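Local coordinates for protein carboxypeptidase A (Helicoverpa armigera, PDB 1JQG) that probably acts as a zinc-dependent digestive carboxypeptidase of the M14 family, made as a proenzyme in the insect mid-gut and removing residues from the C-terminal ends of peptides, at residues 114-119 / 190-195. Residues are numbered along the deposited sequence; the frame is centred on the assembly and turned at random.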
loop_
_atom_site.group_PDB
_atom_site.type_symbol
_atom_site.label_atom_id
_atom_site.label_comp_id
_atom_site.label_asym_id
_atom_site.label_seq_id
_atom_site.Cartn_x
_atom_site.Cartn_y
_atom_site.Cartn_z
ATOM N N SER A 114 22.302 -3.374 -10.813
ATOM C CA SER A 114 22.263 -1.942 -11.084
ATOM C C SER A 114 21.007 -1.513 -11.845
ATOM O O SER A 114 20.719 -0.308 -11.963
ATOM C CB SER A 114 23.495 -1.447 -11.865
ATOM O OG SER A 114 23.725 -2.018 -13.153
ATOM N N ARG A 115 20.305 -2.449 -12.478
ATOM C CA ARG A 115 19.120 -2.197 -13.264
ATOM C C ARG A 115 18.032 -3.238 -13.037
ATOM O O ARG A 115 18.025 -4.316 -13.628
ATOM C CB ARG A 115 19.448 -2.114 -14.756
ATOM C CG ARG A 115 20.370 -1.014 -15.227
ATOM C CD ARG A 115 19.804 0.391 -15.111
ATOM N NE ARG A 115 20.929 1.379 -15.007
ATOM C CZ ARG A 115 21.274 2.066 -16.085
ATOM N NH1 ARG A 115 20.615 1.855 -17.243
ATOM N NH2 ARG A 115 22.251 2.957 -16.021
ATOM N N LEU A 116 17.077 -2.945 -12.167
ATOM C CA LEU A 116 15.924 -3.798 -11.918
ATOM C C LEU A 116 14.903 -3.672 -13.037
ATOM O O LEU A 116 14.434 -2.575 -13.280
ATOM C CB LEU A 116 15.285 -3.449 -10.580
ATOM C CG LEU A 116 16.114 -3.701 -9.312
ATOM C CD1 LEU A 116 15.279 -3.434 -8.077
ATOM C CD2 LEU A 116 16.699 -5.106 -9.156
ATOM N N SER A 117 14.586 -4.774 -13.710
ATOM C CA SER A 117 13.629 -4.808 -14.800
ATOM C C SER A 117 12.194 -4.791 -14.288
ATOM O O SER A 117 11.965 -4.917 -13.081
ATOM C CB SER A 117 13.885 -6.062 -15.643
ATOM O OG SER A 117 15.094 -5.942 -16.389
ATOM N N PHE A 118 11.231 -4.673 -15.228
ATOM C CA PHE A 118 9.827 -4.723 -14.846
ATOM C C PHE A 118 9.153 -6.006 -15.344
ATOM O O PHE A 118 7.968 -6.036 -15.667
ATOM C CB PHE A 118 9.075 -3.494 -15.325
ATOM C CG PHE A 118 9.681 -2.206 -14.859
ATOM C CD1 PHE A 118 10.581 -1.488 -15.604
ATOM C CD2 PHE A 118 9.311 -1.746 -13.588
ATOM C CE1 PHE A 118 11.120 -0.310 -15.107
ATOM C CE2 PHE A 118 9.843 -0.572 -13.091
ATOM C CZ PHE A 118 10.746 0.143 -13.852
ATOM N N ASP A 119 9.898 -7.124 -15.286
ATOM C CA ASP A 119 9.332 -8.414 -15.682
ATOM C C ASP A 119 9.374 -9.451 -14.554
ATOM O O ASP A 119 9.150 -10.664 -14.742
ATOM C CB ASP A 119 10.056 -8.937 -16.922
ATOM C CG ASP A 119 11.538 -9.179 -16.657
ATOM O OD1 ASP A 119 12.133 -9.869 -17.489
ATOM O OD2 ASP A 119 12.102 -8.699 -15.645
ATOM N N ALA A 190 5.342 0.059 -8.827
ATOM C CA ALA A 190 4.889 1.429 -9.035
ATOM C C ALA A 190 5.904 2.457 -8.561
ATOM O O ALA A 190 6.278 3.409 -9.241
ATOM C CB ALA A 190 3.593 1.652 -8.288
ATOM N N THR A 191 6.451 2.262 -7.365
ATOM C CA THR A 191 7.442 3.150 -6.781
ATOM C C THR A 191 8.792 2.989 -7.444
ATOM O O THR A 191 9.675 3.847 -7.479
ATOM C CB THR A 191 7.526 2.875 -5.250
ATOM O OG1 THR A 191 7.882 4.012 -4.475
ATOM C CG2 THR A 191 8.423 1.688 -4.956
ATOM N N LEU A 192 9.056 1.826 -8.026
ATOM C CA LEU A 192 10.297 1.526 -8.713
ATOM C C LEU A 192 10.311 2.173 -10.083
ATOM O O LEU A 192 11.317 2.495 -10.742
ATOM C CB LEU A 192 10.441 -0.015 -8.811
ATOM C CG LEU A 192 11.562 -0.700 -7.999
ATOM C CD1 LEU A 192 11.728 -0.083 -6.647
ATOM C CD2 LEU A 192 11.269 -2.183 -7.911
ATOM N N TYR A 193 9.118 2.332 -10.664
ATOM C CA TYR A 193 9.009 2.926 -11.995
ATOM C C TYR A 193 9.296 4.404 -11.875
ATOM O O TYR A 193 9.953 4.977 -12.749
ATOM C CB TYR A 193 7.617 2.656 -12.584
ATOM C CG TYR A 193 7.503 2.904 -14.067
ATOM C CD1 TYR A 193 7.768 1.868 -14.970
ATOM C CD2 TYR A 193 7.151 4.136 -14.573
ATOM C CE1 TYR A 193 7.671 2.083 -16.345
ATOM C CE2 TYR A 193 7.044 4.342 -15.929
ATOM C CZ TYR A 193 7.318 3.323 -16.808
ATOM O OH TYR A 193 7.211 3.585 -18.150
ATOM N N ALA A 194 8.813 4.998 -10.777
ATOM C CA ALA A 194 9.060 6.415 -10.497
ATOM C C ALA A 194 10.546 6.759 -10.403
ATOM O O ALA A 194 11.040 7.832 -10.784
ATOM C CB ALA A 194 8.336 6.835 -9.241
ATOM N N ILE A 195 11.342 5.872 -9.807
ATOM C CA ILE A 195 12.794 5.991 -9.756
ATOM C C ILE A 195 13.375 5.880 -11.164
ATOM O O ILE A 195 14.366 6.546 -11.510
ATOM C CB ILE A 195 13.383 4.886 -8.850
ATOM C CG1 ILE A 195 12.973 5.124 -7.393
ATOM C CG2 ILE A 195 14.881 4.832 -8.956
ATOM C CD1 ILE A 195 13.350 4.041 -6.401
#
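One face of the Phe118 ring is covered by Tyr193, whose CD1 stands 3.6 Å above the ring plane, displaced toward the rim, with Phe118 CZ as its nearest atom. The planes are inclined at 55° and the centroids lie 5.1 Å apart, an oblique meeting of the two rings. At the edge of the phenyl ring, close to its plane, sits the backbone oxygen Leu192 O, 3.9 Å from Phe118 CZ. Phe118 CE2 and CZ also pack against Tyr193 CA, which places the far end of the phenyl group on the helix backbone itself. With Tyr193 CG anti to the backbone N (chi1 -165°), the phenol projects outward from the helix and crosses the Phe118 side chain at about a right angle. Leu116 makes the second, looser touch, its CD1 lying 4.2 Å from Leu192 CD2.

The loop between helices 92-108 and 124-137 is thereby laid against helix 187-200, part of the carboxypeptidase alpha/beta fold. On its inner side that helix packs on the mixed sheet, Ala194 meeting Met176 and Ile215. His196 adds an edge-to-face ring contact to Phe118, and Tyr193 also touches Phe407 of helix 402-421.

No hydrogen bond links the two segments. Their 192 Å² of buried surface therefore reflects mainly apolar and aromatic packing, with the ring-edge approach to Leu192 O consistent with a weak electrostatic attraction between C-H and carbonyl oxygen.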